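Local coordinates for acetyl-CoA acetyltransferase (Bacillus anthracis, PDB 3SS6), which probably catalyses the thiolase reaction, the reversible joining of two acetyl-CoA molecules into acetoacetyl-CoA with release of CoA, at residues M290-L302 / I376-F390. Residues are numbered along the deposited sequence; the frame is centred on the assembly and turned at random.
Sequences MGIGPAPAIRKGL and IASLCVGGGIGVALF
Gly293 and Gly386 bring helix 294-302 down onto the hairpin of strands 376-381 and 385-390, where Gly293 CA lies 3.7 Å from Gly386 CA. With no side chain on either, backbone lies on backbone, and Gly386 CA directs a nearly straight CA-H...O contact at Gly293 O (3.5 Å, 174° at the hydrogen). Beside this pair the Pro294 ring lies over the neighbouring strand, CG 3.5 Å from Cys380 N and CB 3.3 Å from Ser378 OG. That hydroxyl, placed by a chi1 of -177° anti to the backbone N, bonds back to Val387 O from above the carbonyl plane, tying the two strands together beneath the proline. At the hairpin turn Met290 bends at chi2 (90°), and its SD comes 3.8 Å from Cys380 SG, while its CB sits 3.4 Å from Val381 O. Looser are the branched side chains nearer the other end: Ile298 CG1 is 4.0 Å from Ala388 CB, and Leu302 CD2 meets Ile376 CD1. Phe390 packs closely there, CZ 3.5 Å from Gly301 CA, with Gly301 O over one ring face near the rim and Ile298 O at the edge. Arg299, exposed on the helix face turned from the sheet, forms a salt bridge with Glu331, whereas helix 93-107 packs under the hairpin's other face at Val387 and Leu379. Outer helix, C-terminal-half sheet and buried N-terminal-half helix are successive layers of the alpha-beta-alpha-beta-alpha thiolase fold.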
loop_
_atom_site.group_PDB
_atom_site.type_symbol
_atom_site.label_atom_id
_atom_site.label_comp_id
_atom_site.label_asym_id
_atom_site.label_seq_id
_atom_site.Cartn_x
_atom_site.Cartn_y
_atom_site.Cartn_z
ATOM N N MET A 290 -5.829 30.978 -10.506
ATOM C CA MET A 290 -4.368 31.018 -10.535
ATOM C C MET A 290 -3.791 31.276 -11.929
ATOM O O MET A 290 -2.688 31.800 -12.060
ATOM C CB MET A 290 -3.774 29.730 -9.940
ATOM C CG MET A 290 -4.056 28.457 -10.743
ATOM S SD MET A 290 -2.775 28.145 -11.970
ATOM C CE MET A 290 -3.653 27.004 -13.060
ATOM N N GLY A 291 -4.542 30.924 -12.970
ATOM C CA GLY A 291 -4.020 30.999 -14.320
ATOM C C GLY A 291 -3.722 32.414 -14.788
ATOM O O GLY A 291 -2.966 32.598 -15.738
ATOM N N ILE A 292 -4.311 33.404 -14.117
ATOM C CA ILE A 292 -4.141 34.818 -14.489
ATOM C C ILE A 292 -2.849 35.434 -13.939
ATOM O O ILE A 292 -2.490 36.568 -14.274
ATOM C CB ILE A 292 -5.331 35.670 -14.021
ATOM C CG1 ILE A 292 -5.441 36.950 -14.851
ATOM C CG2 ILE A 292 -5.214 35.999 -12.531
ATOM C CD1 ILE A 292 -5.657 36.689 -16.336
ATOM N N GLY A 293 -2.161 34.692 -13.078
ATOM C CA GLY A 293 -0.929 35.181 -12.476
ATOM C C GLY A 293 0.023 35.970 -13.367
ATOM O O GLY A 293 0.558 36.993 -12.941
ATOM N N PRO A 294 0.281 35.483 -14.591
ATOM C CA PRO A 294 1.251 36.216 -15.414
ATOM C C PRO A 294 0.881 37.682 -15.671
ATOM O O PRO A 294 1.783 38.478 -15.889
ATOM C CB PRO A 294 1.272 35.422 -16.725
ATOM C CG PRO A 294 0.917 34.001 -16.287
ATOM C CD PRO A 294 -0.102 34.190 -15.198
ATOM N N ALA A 295 -0.401 38.039 -15.645
ATOM C CA ALA A 295 -0.769 39.430 -15.938
ATOM C C ALA A 295 -0.158 40.421 -14.934
ATOM O O ALA A 295 0.620 41.303 -15.317
ATOM C CB ALA A 295 -2.295 39.593 -16.040
ATOM N N PRO A 296 -0.494 40.282 -13.640
ATOM C CA PRO A 296 0.138 41.198 -12.684
ATOM C C PRO A 296 1.656 41.008 -12.570
ATOM O O PRO A 296 2.349 41.983 -12.283
ATOM C CB PRO A 296 -0.552 40.859 -11.353
ATOM C CG PRO A 296 -1.098 39.484 -11.541
ATOM C CD PRO A 296 -1.483 39.400 -12.991
ATOM N N ALA A 297 2.160 39.791 -12.772
ATOM C CA ALA A 297 3.604 39.564 -12.696
ATOM C C ALA A 297 4.316 40.315 -13.809
ATOM O O ALA A 297 5.328 40.979 -13.581
ATOM C CB ALA A 297 3.929 38.072 -12.764
ATOM N N ILE A 298 3.767 40.228 -15.014
ATOM C CA ILE A 298 4.361 40.935 -16.148
ATOM C C ILE A 298 4.252 42.449 -15.970
ATOM O O ILE A 298 5.229 43.172 -16.169
ATOM C CB ILE A 298 3.768 40.463 -17.488
ATOM C CG1 ILE A 298 4.249 39.034 -17.784
ATOM C CG2 ILE A 298 4.154 41.418 -18.631
ATOM C CD1 ILE A 298 3.567 38.381 -18.976
ATOM N N ARG A 299 3.081 42.935 -15.567
ATOM C CA ARG A 299 2.912 44.375 -15.373
ATOM C C ARG A 299 3.889 44.899 -14.331
ATOM O O ARG A 299 4.537 45.923 -14.545
ATOM C CB ARG A 299 1.467 44.718 -15.002
ATOM C CG ARG A 299 0.486 44.464 -16.138
ATOM C CD ARG A 299 -0.927 44.920 -15.805
ATOM N NE ARG A 299 -1.732 45.067 -17.017
ATOM C CZ ARG A 299 -2.928 44.512 -17.204
ATOM N NH1 ARG A 299 -3.480 43.768 -16.256
ATOM N NH2 ARG A 299 -3.576 44.710 -18.343
ATOM N N LYS A 300 4.000 44.178 -13.217
ATOM C CA LYS A 300 4.894 44.556 -12.122
ATOM C C LYS A 300 6.342 44.618 -12.603
ATOM O O LYS A 300 7.074 45.581 -12.320
ATOM C CB LYS A 300 4.754 43.541 -10.980
ATOM C CG LYS A 300 5.549 43.839 -9.719
ATOM C CD LYS A 300 5.217 42.806 -8.642
ATOM C CE LYS A 300 5.980 43.042 -7.348
ATOM N NZ LYS A 300 5.584 42.044 -6.311
ATOM N N GLY A 301 6.743 43.594 -13.347
ATOM C CA GLY A 301 8.097 43.495 -13.864
ATOM C C GLY A 301 8.460 44.546 -14.898
ATOM O O GLY A 301 9.585 45.044 -14.903
ATOM N N LEU A 302 7.522 44.865 -15.787
ATOM C CA LEU A 302 7.759 45.876 -16.823
ATOM C C LEU A 302 8.037 47.227 -16.175
ATOM O O LEU A 302 8.869 48.004 -16.649
ATOM C CB LEU A 302 6.560 45.980 -17.772
ATOM C CG LEU A 302 6.305 44.837 -18.765
ATOM C CD1 LEU A 302 4.928 44.979 -19.383
ATOM C CD2 LEU A 302 7.365 44.792 -19.864
ATOM N N ILE A 376 10.428 38.057 -22.677
ATOM C CA ILE A 376 9.739 37.873 -21.403
ATOM C C ILE A 376 9.300 36.426 -21.316
ATOM O O ILE A 376 8.669 35.917 -22.244
ATOM C CB ILE A 376 8.482 38.753 -21.312
ATOM C CG1 ILE A 376 8.855 40.231 -21.430
ATOM C CG2 ILE A 376 7.750 38.488 -20.006
ATOM C CD1 ILE A 376 7.633 41.171 -21.491
ATOM N N ALA A 377 9.629 35.765 -20.206
ATOM C CA ALA A 377 9.120 34.425 -19.950
ATOM C C ALA A 377 8.283 34.485 -18.674
ATOM O O ALA A 377 8.714 35.041 -17.667
ATOM C CB ALA A 377 10.255 33.426 -19.797
ATOM N N SER A 378 7.090 33.908 -18.709
ATOM C CA SER A 378 6.200 34.029 -17.562
ATOM C C SER A 378 5.246 32.859 -17.486
ATOM O O SER A 378 4.863 32.296 -18.506
ATOM C CB SER A 378 5.403 35.338 -17.664
ATOM O OG SER A 378 4.566 35.535 -16.533
ATOM N N LEU A 379 4.853 32.494 -16.272
ATOM C CA LEU A 379 3.896 31.402 -16.142
ATOM C C LEU A 379 3.074 31.476 -14.877
ATOM O O LEU A 379 3.504 32.075 -13.900
ATOM C CB LEU A 379 4.599 30.045 -16.285
ATOM C CG LEU A 379 5.509 29.492 -15.194
ATOM C CD1 LEU A 379 6.039 28.156 -15.686
ATOM C CD2 LEU A 379 6.656 30.443 -14.884
ATOM N N CYS A 380 1.883 30.874 -14.923
ATOM C CA CYS A 380 0.990 30.810 -13.778
ATOM C C CYS A 380 1.470 29.679 -12.882
ATOM O O CYS A 380 2.262 28.832 -13.296
ATOM C CB CYS A 380 -0.462 30.564 -14.210
ATOM S SG CYS A 380 -0.734 28.935 -15.023
ATOM N N VAL A 381 0.987 29.683 -11.649
ATOM C CA VAL A 381 1.458 28.761 -10.623
ATOM C C VAL A 381 0.276 28.311 -9.783
ATOM O O VAL A 381 -0.498 29.144 -9.310
ATOM C CB VAL A 381 2.462 29.476 -9.701
ATOM C CG1 VAL A 381 2.952 28.541 -8.597
ATOM C CG2 VAL A 381 3.622 30.035 -10.515
ATOM N N GLY A 382 0.117 27.001 -9.594
ATOM C CA GLY A 382 -0.940 26.520 -8.720
ATOM C C GLY A 382 -0.775 27.165 -7.355
ATOM O O GLY A 382 0.349 27.368 -6.897
ATOM N N GLY A 383 -1.887 27.504 -6.710
ATOM C CA GLY A 383 -1.834 28.209 -5.438
ATOM C C GLY A 383 -1.986 29.715 -5.607
ATOM O O GLY A 383 -2.086 30.443 -4.612
ATOM N N GLY A 384 -1.987 30.175 -6.860
ATOM C CA GLY A 384 -2.248 31.574 -7.184
ATOM C C GLY A 384 -1.029 32.491 -7.251
ATOM O O GLY A 384 -0.973 33.527 -6.566
ATOM N N ILE A 385 -0.045 32.121 -8.059
ATOM C CA ILE A 385 1.134 32.965 -8.228
ATOM C C ILE A 385 1.464 33.145 -9.698
ATOM O O ILE A 385 1.223 32.255 -10.514
ATOM C CB ILE A 385 2.337 32.399 -7.443
ATOM C CG1 ILE A 385 1.930 32.137 -5.990
ATOM C CG2 ILE A 385 3.534 33.352 -7.489
ATOM C CD1 ILE A 385 3.014 31.454 -5.152
ATOM N N GLY A 386 1.962 34.323 -10.045
ATOM C CA GLY A 386 2.521 34.544 -11.366
ATOM C C GLY A 386 3.979 34.924 -11.205
ATOM O O GLY A 386 4.332 35.623 -10.261
ATOM N N VAL A 387 4.825 34.468 -12.119
ATOM C CA VAL A 387 6.240 34.813 -12.075
ATOM C C VAL A 387 6.664 35.218 -13.476
ATOM O O VAL A 387 6.195 34.637 -14.447
ATOM C CB VAL A 387 7.084 33.621 -11.588
ATOM C CG1 VAL A 387 8.552 34.013 -11.471
ATOM C CG2 VAL A 387 6.551 33.126 -10.244
ATOM N N ALA A 388 7.512 36.243 -13.580
ATOM C CA ALA A 388 8.006 36.686 -14.883
ATOM C C ALA A 388 9.503 36.975 -14.846
ATOM O O ALA A 388 10.034 37.478 -13.847
ATOM C CB ALA A 388 7.235 37.917 -15.367
ATOM N N LEU A 389 10.168 36.655 -15.952
ATOM C CA LEU A 389 11.605 36.815 -16.084
ATOM C C LEU A 389 11.879 37.631 -17.343
ATOM O O LEU A 389 11.306 37.365 -18.400
ATOM C CB LEU A 389 12.260 35.429 -16.192
ATOM C CG LEU A 389 13.784 35.408 -16.299
ATOM C CD1 LEU A 389 14.424 36.023 -15.065
ATOM C CD2 LEU A 389 14.260 33.970 -16.496
ATOM N N PHE A 390 12.740 38.637 -17.220
ATOM C CA PHE A 390 12.994 39.586 -18.307
ATOM C C PHE A 390 14.445 39.453 -18.728
ATOM O O PHE A 390 15.344 39.591 -17.900
ATOM C CB PHE A 390 12.687 41.010 -17.836
ATOM C CG PHE A 390 11.255 41.200 -17.441
ATOM C CD1 PHE A 390 10.353 41.792 -18.311
ATOM C CD2 PHE A 390 10.800 40.732 -16.213
ATOM C CE1 PHE A 390 9.014 41.942 -17.950
ATOM C CE2 PHE A 390 9.466 40.869 -15.845
ATOM C CZ PHE A 390 8.573 41.482 -16.707
#